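Local coordinates for uncharacterized protein (Bacteroides uniformis, PDB 4Q5K), which is uncharacterized but belongs to the N-acetylmuramoyl-L-alanine amidase-like family and binds a 1,6-anhydro-muramic acid disaccharide, consistent with a role in cleaving or recycling peptidoglycan fragments, at residues Thr23-Gly28 with Tyr130-Asn135; Arg87-Ala92 with Ser121-His126. All coordinates share one frame; numbering follows the deposited sequence.

Interaction 1. Residues Thr23-Gly28 with Tyr130-Asn135. With 2YP ((2R)-2-[[(1R,2S,3R,4R,5R)-4-acetamido-2-[(2S,3R,4R,5S,6R)-3-acetamido-6-(hydroxymethyl)-4,5-bis(oxidanyl)oxan-2-yl]oxy-6,8-dioxabicyclo[3.2.1]octan-3-yl]oxy]propanoic acid), chain B.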
loop_
_atom_site.group_PDB
_atom_site.type_symbol
_atom_site.label_atom_id
_atom_site.label_comp_id
_atom_site.label_asym_id
_atom_site.label_seq_id
_atom_site.Cartn_x
_atom_site.Cartn_y
_atom_site.Cartn_z
ATOM N N THR A 23 -1.894 -6.965 -12.311
ATOM C CA THR A 23 -0.611 -7.555 -12.729
ATOM C C THR A 23 -0.184 -8.805 -11.938
ATOM O O THR A 23 0.693 -9.550 -12.391
ATOM C CB THR A 23 0.564 -6.546 -12.689
ATOM O OG1 THR A 23 0.681 -6.022 -11.357
ATOM C CG2 THR A 23 0.367 -5.426 -13.727
ATOM N N LEU A 24 -0.787 -9.027 -10.765
ATOM C CA LEU A 24 -0.464 -10.193 -9.941
ATOM C C LEU A 24 -1.388 -11.376 -10.180
ATOM O O LEU A 24 -1.204 -12.420 -9.549
ATOM C CB LEU A 24 -0.490 -9.812 -8.475
ATOM C CG LEU A 24 0.332 -8.584 -8.075
ATOM C CD1 LEU A 24 0.391 -8.461 -6.583
ATOM C CD2 LEU A 24 1.728 -8.635 -8.648
ATOM N N GLU A 25 -2.340 -11.252 -11.106
ATOM C CA GLU A 25 -3.438 -12.216 -11.181
ATOM C C GLU A 25 -3.357 -13.244 -12.298
ATOM O O GLU A 25 -4.402 -13.667 -12.821
ATOM C CB GLU A 25 -4.776 -11.492 -11.304
ATOM C CG GLU A 25 -4.973 -10.316 -10.378
ATOM C CD GLU A 25 -4.707 -10.570 -8.899
ATOM O OE1 GLU A 25 -4.544 -11.728 -8.475
ATOM O OE2 GLU A 25 -4.638 -9.578 -8.135
ATOM N N ALA A 26 -2.172 -13.696 -12.659
ATOM C CA ALA A 26 -2.083 -14.750 -13.692
ATOM C C ALA A 26 -2.822 -16.036 -13.292
ATOM O O ALA A 26 -2.919 -16.376 -12.118
ATOM C CB ALA A 26 -0.650 -15.064 -13.997
ATOM N N ASP A 27 -3.303 -16.772 -14.295
ATOM C CA ASP A 27 -3.842 -18.101 -14.070
ATOM C C ASP A 27 -2.786 -18.960 -13.370
ATOM O O ASP A 27 -1.581 -18.719 -13.484
ATOM C CB ASP A 27 -4.249 -18.776 -15.396
ATOM C CG ASP A 27 -5.527 -18.200 -16.008
ATOM O OD1 ASP A 27 -6.268 -17.432 -15.345
ATOM O OD2 ASP A 27 -5.807 -18.534 -17.184
ATOM N N GLY A 28 -3.236 -19.968 -12.642
ATOM C CA GLY A 28 -2.318 -20.906 -12.000
ATOM C C GLY A 28 -2.102 -20.613 -10.528
ATOM O O GLY A 28 -2.830 -19.816 -9.931
ATOM N N TYR A 130 -12.773 -10.380 -8.439
ATOM C CA TYR A 130 -11.485 -11.002 -8.194
ATOM C C TYR A 130 -11.460 -12.378 -8.850
ATOM O O TYR A 130 -12.248 -13.259 -8.489
ATOM C CB TYR A 130 -11.235 -11.127 -6.677
ATOM C CG TYR A 130 -11.226 -9.786 -5.972
ATOM C CD1 TYR A 130 -10.057 -9.073 -5.843
ATOM C CD2 TYR A 130 -12.399 -9.235 -5.454
ATOM C CE1 TYR A 130 -10.040 -7.849 -5.226
ATOM C CE2 TYR A 130 -12.398 -7.996 -4.861
ATOM C CZ TYR A 130 -11.198 -7.311 -4.728
ATOM O OH TYR A 130 -11.218 -6.080 -4.103
ATOM N N LYS A 131 -10.547 -12.572 -9.800
ATOM C CA LYS A 131 -10.494 -13.830 -10.568
ATOM C C LYS A 131 -10.554 -15.055 -9.643
ATOM O O LYS A 131 -11.275 -16.007 -9.890
ATOM C CB LYS A 131 -9.223 -13.883 -11.422
ATOM C CG LYS A 131 -8.971 -15.206 -12.138
ATOM C CD LYS A 131 -7.579 -15.255 -12.732
ATOM C CE LYS A 131 -7.452 -14.362 -13.923
ATOM N NZ LYS A 131 -6.181 -14.683 -14.636
ATOM N N GLN A 132 -9.737 -15.021 -8.586
ATOM C CA GLN A 132 -9.519 -16.169 -7.700
ATOM C C GLN A 132 -10.578 -16.338 -6.627
ATOM O O GLN A 132 -10.510 -17.269 -5.831
ATOM C CB GLN A 132 -8.131 -16.098 -7.039
ATOM C CG GLN A 132 -6.977 -16.009 -8.019
ATOM C CD GLN A 132 -6.600 -14.595 -8.391
ATOM O OE1 GLN A 132 -7.450 -13.698 -8.455
ATOM N NE2 GLN A 132 -5.326 -14.388 -8.662
ATOM N N LEU A 133 -11.526 -15.401 -6.584
ATOM C CA LEU A 133 -12.710 -15.546 -5.787
ATOM C C LEU A 133 -13.919 -15.891 -6.644
ATOM O O LEU A 133 -14.779 -16.604 -6.156
ATOM C CB LEU A 133 -13.004 -14.290 -4.964
ATOM C CG LEU A 133 -11.895 -13.813 -4.000
ATOM C CD1 LEU A 133 -12.402 -12.687 -3.121
ATOM C CD2 LEU A 133 -11.377 -14.962 -3.133
ATOM N N ALA A 134 -13.991 -15.352 -7.869
ATOM C CA ALA A 134 -15.184 -15.478 -8.733
ATOM C C ALA A 134 -15.634 -16.900 -8.967
ATOM O O ALA A 134 -16.824 -17.141 -9.215
ATOM C CB ALA A 134 -14.987 -14.730 -10.067
ATOM N N ASN A 135 -14.720 -17.858 -8.864
ATOM C CA ASN A 135 -15.114 -19.248 -9.003
ATOM C C ASN A 135 -14.267 -20.127 -8.092
ATOM O O ASN A 135 -13.786 -21.193 -8.481
ATOM C CB ASN A 135 -15.041 -19.685 -10.484
ATOM C CG ASN A 135 -15.941 -20.873 -10.810
ATOM O OD1 ASN A 135 -16.907 -21.183 -10.098
ATOM N ND2 ASN A 135 -15.632 -21.534 -11.911
HETATM C C1 2YP B . -5.144 -4.445 -3.955
HETATM O O1 2YP B . -6.056 -3.428 -4.163
HETATM C C2 2YP B . -5.943 -5.730 -3.831
HETATM C C3 2YP B . -5.016 -6.947 -3.794
HETATM O O3 2YP B . -5.792 -8.114 -3.989
HETATM C C4 2YP B . -3.949 -6.889 -4.882
HETATM O OAC 2YP B . -8.698 -5.045 -3.662
HETATM C CAB 2YP B . -8.066 -5.314 -2.629
HETATM C CAA 2YP B . -8.694 -5.217 -1.276
HETATM N N2 2YP B . -6.780 -5.693 -2.644
HETATM O O4 2YP B . -2.960 -7.881 -4.618
HETATM C C5 2YP B . -3.274 -5.522 -4.890
HETATM C C6 2YP B . -2.255 -5.356 -6.008
HETATM O O6 2YP B . -2.828 -5.509 -7.308
HETATM O O5 2YP B . -4.277 -4.508 -5.066
HETATM C CA4 2YP B . -5.604 -2.078 -3.986
HETATM C CA3 2YP B . -6.705 -1.238 -4.626
HETATM O OAH 2YP B . -6.128 -0.046 -5.179
HETATM C CAI 2YP B . -6.191 -0.032 -6.615
HETATM C CAJ 2YP B . -5.055 -0.872 -7.178
HETATM C CAL 2YP B . -6.186 1.417 -7.117
HETATM O OAM 2YP B . -5.836 1.650 -8.282
HETATM O O 2YP B . -6.558 2.279 -6.263
HETATM C CA5 2YP B . -5.402 -1.746 -2.507
HETATM O OA5 2YP B . -6.667 -1.888 -1.812
HETATM C CA6 2YP B . -5.062 -0.286 -2.245
HETATM O OA6 2YP B . -6.351 0.330 -2.074
HETATM C CA1 2YP B . -7.318 -0.707 -2.203
HETATM C CA2 2YP B . -7.816 -0.849 -3.644
HETATM N NAD 2YP B . -8.922 -1.794 -3.702
HETATM C CAE 2YP B . -10.178 -1.441 -3.896
HETATM O OAG 2YP B . -10.497 -0.268 -4.048
HETATM C CAF 2YP B . -11.183 -2.555 -3.909
#
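Lys-131 reaches from the start of the short, weakly bonded helix 131-134 to the loop 23-28 and grips it at two points. CB and CG lead out with CG anti to the backbone N (chi1 173°); CD lies 3.6 Å from both Glu-25 O and Asp-27 OD1, and the bend about the CG-CD bond (chi3 -72°) then carries CE to within 3.3 Å of Glu-25 O. At the tip, NZ gives a hydrogen bond of 2.7 Å to Glu-25 O, nearly along the C=O axis, and a salt bridge of 2.8 Å to Asp-27 OD1, which it meets from above the carboxylate plane. This is a surface contact between two pieces of the amidase-like fold, the early loop and the short helix; one residue before Lys-131, Tyr-130 reaches the bound disaccharide, its OH donating to OAC. Gln-132 NE2 donates a hydrogen bond to Glu-25 OE1 (2.8 Å, 150°), meeting it on the anti side, the amide and carboxylate planes standing almost perpendicular. The other carboxylate oxygen, OE2, makes a salt bridge with Arg-87. An alanine in place of Gln-132 would take away the amide donor, and Glu-25 OE1 would probably be held less firmly on this side.

Interaction 2. Residues Arg87-Ala92 with Ser121-His126. With 2YP ((2R)-2-[[(1R,2S,3R,4R,5R)-4-acetamido-2-[(2S,3R,4R,5S,6R)-3-acetamido-6-(hydroxymethyl)-4,5-bis(oxidanyl)oxan-2-yl]oxy-6,8-dioxabicyclo[3.2.1]octan-3-yl]oxy]propanoic acid), chain B.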
loop_
_atom_site.group_PDB
_atom_site.type_symbol
_atom_site.label_atom_id
_atom_site.label_comp_id
_atom_site.label_asym_id
_atom_site.label_seq_id
_atom_site.Cartn_x
_atom_site.Cartn_y
_atom_site.Cartn_z
ATOM N N ARG A 87 -1.731 -13.863 0.193
ATOM C CA ARG A 87 -1.335 -12.505 -0.194
ATOM C C ARG A 87 -2.063 -11.518 0.722
ATOM O O ARG A 87 -3.238 -11.728 1.044
ATOM C CB ARG A 87 -1.701 -12.222 -1.673
ATOM C CG ARG A 87 -0.864 -11.154 -2.320
ATOM C CD ARG A 87 -1.445 -10.627 -3.569
ATOM N NE ARG A 87 -1.655 -11.668 -4.565
ATOM C CZ ARG A 87 -2.453 -11.528 -5.627
ATOM N NH1 ARG A 87 -3.108 -10.388 -5.847
ATOM N NH2 ARG A 87 -2.628 -12.531 -6.480
ATOM N N LEU A 88 -1.394 -10.440 1.123
ATOM C CA LEU A 88 -1.973 -9.474 2.051
ATOM C C LEU A 88 -2.836 -8.463 1.321
ATOM O O LEU A 88 -2.508 -7.287 1.183
ATOM C CB LEU A 88 -0.866 -8.804 2.866
ATOM C CG LEU A 88 -0.136 -9.799 3.786
ATOM C CD1 LEU A 88 1.260 -9.313 4.110
ATOM C CD2 LEU A 88 -0.958 -10.017 5.021
ATOM N N HIS A 89 -4.000 -8.936 0.885
ATOM C CA HIS A 89 -4.906 -8.158 0.049
ATOM C C HIS A 89 -5.393 -6.875 0.676
ATOM O O HIS A 89 -5.519 -5.856 0.005
ATOM C CB HIS A 89 -6.120 -9.020 -0.335
ATOM C CG HIS A 89 -5.761 -10.217 -1.139
ATOM N ND1 HIS A 89 -5.277 -10.112 -2.423
ATOM C CD2 HIS A 89 -5.793 -11.535 -0.849
ATOM C CE1 HIS A 89 -5.015 -11.316 -2.883
ATOM N NE2 HIS A 89 -5.333 -12.198 -1.956
ATOM N N TYR A 90 -5.745 -6.941 1.956
ATOM C CA TYR A 90 -6.242 -5.755 2.655
ATOM C C TYR A 90 -5.082 -4.984 3.268
ATOM O O TYR A 90 -4.230 -5.539 3.942
ATOM C CB TYR A 90 -7.217 -6.150 3.724
ATOM C CG TYR A 90 -8.535 -6.626 3.188
ATOM C CD1 TYR A 90 -9.418 -5.742 2.574
ATOM C CD2 TYR A 90 -8.918 -7.960 3.320
ATOM C CE1 TYR A 90 -10.654 -6.161 2.114
ATOM C CE2 TYR A 90 -10.161 -8.373 2.849
ATOM C CZ TYR A 90 -11.028 -7.493 2.256
ATOM O OH TYR A 90 -12.300 -7.852 1.831
ATOM N N ILE A 91 -5.063 -3.670 3.065
ATOM C CA ILE A 91 -3.932 -2.857 3.522
ATOM C C ILE A 91 -3.835 -2.853 5.050
ATOM O O ILE A 91 -2.728 -2.863 5.571
ATOM C CB ILE A 91 -3.972 -1.454 2.897
ATOM C CG1 ILE A 91 -3.876 -1.578 1.368
ATOM C CG2 ILE A 91 -2.887 -0.601 3.427
ATOM C CD1 ILE A 91 -2.751 -2.444 0.806
ATOM N N ALA A 92 -4.954 -2.945 5.793
ATOM C CA ALA A 92 -4.811 -3.064 7.259
ATOM C C ALA A 92 -3.960 -4.271 7.608
ATOM O O ALA A 92 -3.139 -4.219 8.510
ATOM C CB ALA A 92 -6.170 -3.198 7.937
ATOM N N SER A 121 -15.005 -6.302 4.550
ATOM C CA SER A 121 -15.813 -7.359 3.937
ATOM C C SER A 121 -15.948 -7.226 2.426
ATOM O O SER A 121 -16.671 -7.986 1.830
ATOM C CB SER A 121 -17.217 -7.365 4.550
ATOM O OG SER A 121 -17.855 -6.138 4.315
ATOM N N TYR A 122 -15.241 -6.296 1.807
ATOM C CA TYR A 122 -15.442 -5.975 0.391
ATOM C C TYR A 122 -15.233 -7.160 -0.534
ATOM O O TYR A 122 -16.052 -7.394 -1.422
ATOM C CB TYR A 122 -14.505 -4.822 -0.026
ATOM C CG TYR A 122 -14.756 -4.258 -1.403
ATOM C CD1 TYR A 122 -15.678 -3.249 -1.613
ATOM C CD2 TYR A 122 -14.076 -4.760 -2.502
ATOM C CE1 TYR A 122 -15.908 -2.754 -2.890
ATOM C CE2 TYR A 122 -14.298 -4.261 -3.770
ATOM C CZ TYR A 122 -15.202 -3.253 -3.955
ATOM O OH TYR A 122 -15.411 -2.752 -5.210
HETATM N N MSE A 123 -14.143 -7.891 -0.358
HETATM C CA MSE A 123 -13.798 -8.938 -1.310
HETATM C C MSE A 123 -14.784 -10.102 -1.277
HETATM O O MSE A 123 -15.248 -10.547 -2.329
HETATM C CB MSE A 123 -12.392 -9.456 -1.066
HETATM C CG MSE A 123 -11.331 -8.396 -1.292
HETATM SE SE MSE A 123 -9.546 -9.010 -0.885
HETATM C CE MSE A 123 -9.255 -10.137 -2.409
ATOM N N SER A 124 -15.136 -10.574 -0.092
ATOM C CA SER A 124 -16.113 -11.656 -0.023
ATOM C C SER A 124 -17.509 -11.201 -0.418
ATOM O O SER A 124 -18.323 -12.008 -0.862
ATOM C CB SER A 124 -16.132 -12.316 1.340
ATOM O OG SER A 124 -16.715 -11.456 2.305
ATOM N N SER A 125 -17.791 -9.913 -0.282
ATOM C CA SER A 125 -19.078 -9.363 -0.726
ATOM C C SER A 125 -19.176 -9.228 -2.236
ATOM O O SER A 125 -20.266 -9.242 -2.777
ATOM C CB SER A 125 -19.376 -8.003 -0.066
ATOM O OG SER A 125 -19.667 -8.185 1.305
ATOM N N HIS A 126 -18.032 -9.047 -2.890
ATOM C CA HIS A 126 -17.979 -8.786 -4.326
ATOM C C HIS A 126 -16.969 -9.711 -4.981
ATOM O O HIS A 126 -16.025 -9.262 -5.630
ATOM C CB HIS A 126 -17.651 -7.323 -4.595
ATOM C CG HIS A 126 -18.620 -6.394 -3.957
ATOM N ND1 HIS A 126 -19.922 -6.317 -4.385
ATOM C CD2 HIS A 126 -18.516 -5.568 -2.895
ATOM C CE1 HIS A 126 -20.581 -5.463 -3.634
ATOM N NE2 HIS A 126 -19.756 -4.998 -2.718
HETATM C C1 2YP B . -5.144 -4.445 -3.955
HETATM O O1 2YP B . -6.056 -3.428 -4.163
HETATM C C2 2YP B . -5.943 -5.730 -3.831
HETATM C C3 2YP B . -5.016 -6.947 -3.794
HETATM O O3 2YP B . -5.792 -8.114 -3.989
HETATM C C4 2YP B . -3.949 -6.889 -4.882
HETATM O OAC 2YP B . -8.698 -5.045 -3.662
HETATM C CAB 2YP B . -8.066 -5.314 -2.629
HETATM C CAA 2YP B . -8.694 -5.217 -1.276
HETATM N N2 2YP B . -6.780 -5.693 -2.644
HETATM O O4 2YP B . -2.960 -7.881 -4.618
HETATM C C5 2YP B . -3.274 -5.522 -4.890
HETATM C C6 2YP B . -2.255 -5.356 -6.008
HETATM O O6 2YP B . -2.828 -5.509 -7.308
HETATM O O5 2YP B . -4.277 -4.508 -5.066
HETATM C CA4 2YP B . -5.604 -2.078 -3.986
HETATM C CA3 2YP B . -6.705 -1.238 -4.626
HETATM O OAH 2YP B . -6.128 -0.046 -5.179
HETATM C CAI 2YP B . -6.191 -0.032 -6.615
HETATM C CAJ 2YP B . -5.055 -0.872 -7.178
HETATM C CAL 2YP B . -6.186 1.417 -7.117
HETATM O OAM 2YP B . -5.836 1.650 -8.282
HETATM O O 2YP B . -6.558 2.279 -6.263
HETATM C CA5 2YP B . -5.402 -1.746 -2.507
HETATM O OA5 2YP B . -6.667 -1.888 -1.812
HETATM C CA6 2YP B . -5.062 -0.286 -2.245
HETATM O OA6 2YP B . -6.351 0.330 -2.074
HETATM C CA1 2YP B . -7.318 -0.707 -2.203
HETATM C CA2 2YP B . -7.816 -0.849 -3.644
HETATM N NAD 2YP B . -8.922 -1.794 -3.702
HETATM C CAE 2YP B . -10.178 -1.441 -3.896
HETATM O OAG 2YP B . -10.497 -0.268 -4.048
HETATM C CAF 2YP B . -11.183 -2.555 -3.909
#
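Met-123, present here as selenomethionine, sets its selenium over one face of the Tyr-90 ring, 4.1 Å from its centroid, a Met-aromatic contact made with the two side chains running antiparallel past each other. Bending at chi3 (74°) then carries the methyl CE over a face of the His-89 imidazole for a CH-pi contact, while Arg-87 CB lies over the opposite face. The closely packed part is thus the end of the Met-123 side chain, lodged between the Tyr-90 and His-89 rings with SE 3.5 Å from His-89 CB. The ring of Tyr-90 runs on to helix 122-125, where its OH accepts from Met-123 N at 2.9 Å and 165°; the same oxygen is hydrogen-bonded to Glu-147 of helix 137-150, a carboxylate that also reaches Ser-124 OG.

In this amidase-like domain the contact joins the start of helix 91-100, with Tyr-90 at its N-cap position, to helix 122-125 beside the sugar pocket. His-89 works on both fronts: its O accepts from N2 of the ligand, and ND1 meets the sugar hydroxyl O3 at 2.6 Å, while NE2 is held by Tyr-84 O. Next to it Arg-87 NH1 donates to O4 at 2.8 Å, its guanidinium meeting the sugar edge-on.

Towards solvent the contact thins out. Ser-121 and Tyr-122, partly open to solvent, touch Tyr-90 only lightly; Tyr-122 instead turns its ring to the ligand, CE2 coming 3.6 Å from the acetamide methyl CAF.

From the N terminus the chain passes helix 7-12 and enters the loop holding 23-28, the first half of interaction 1. It then runs through helices 41-53 and 64-75 to 87-92, which leads into helix 91-100 and opens interaction 2. That smaller loop closes at helix 122-125, and the chain goes on directly to 130-135, where interaction 1 closes. Interaction 2 is therefore nested inside interaction 1. The two also touch: a salt bridge joins their first segments, and Tyr-130 packs on Tyr-122 and Met-123 between the second ones. Together they tie the early loop, the start of helix 91-100 and two consecutive short helices around one bound sugar ligand.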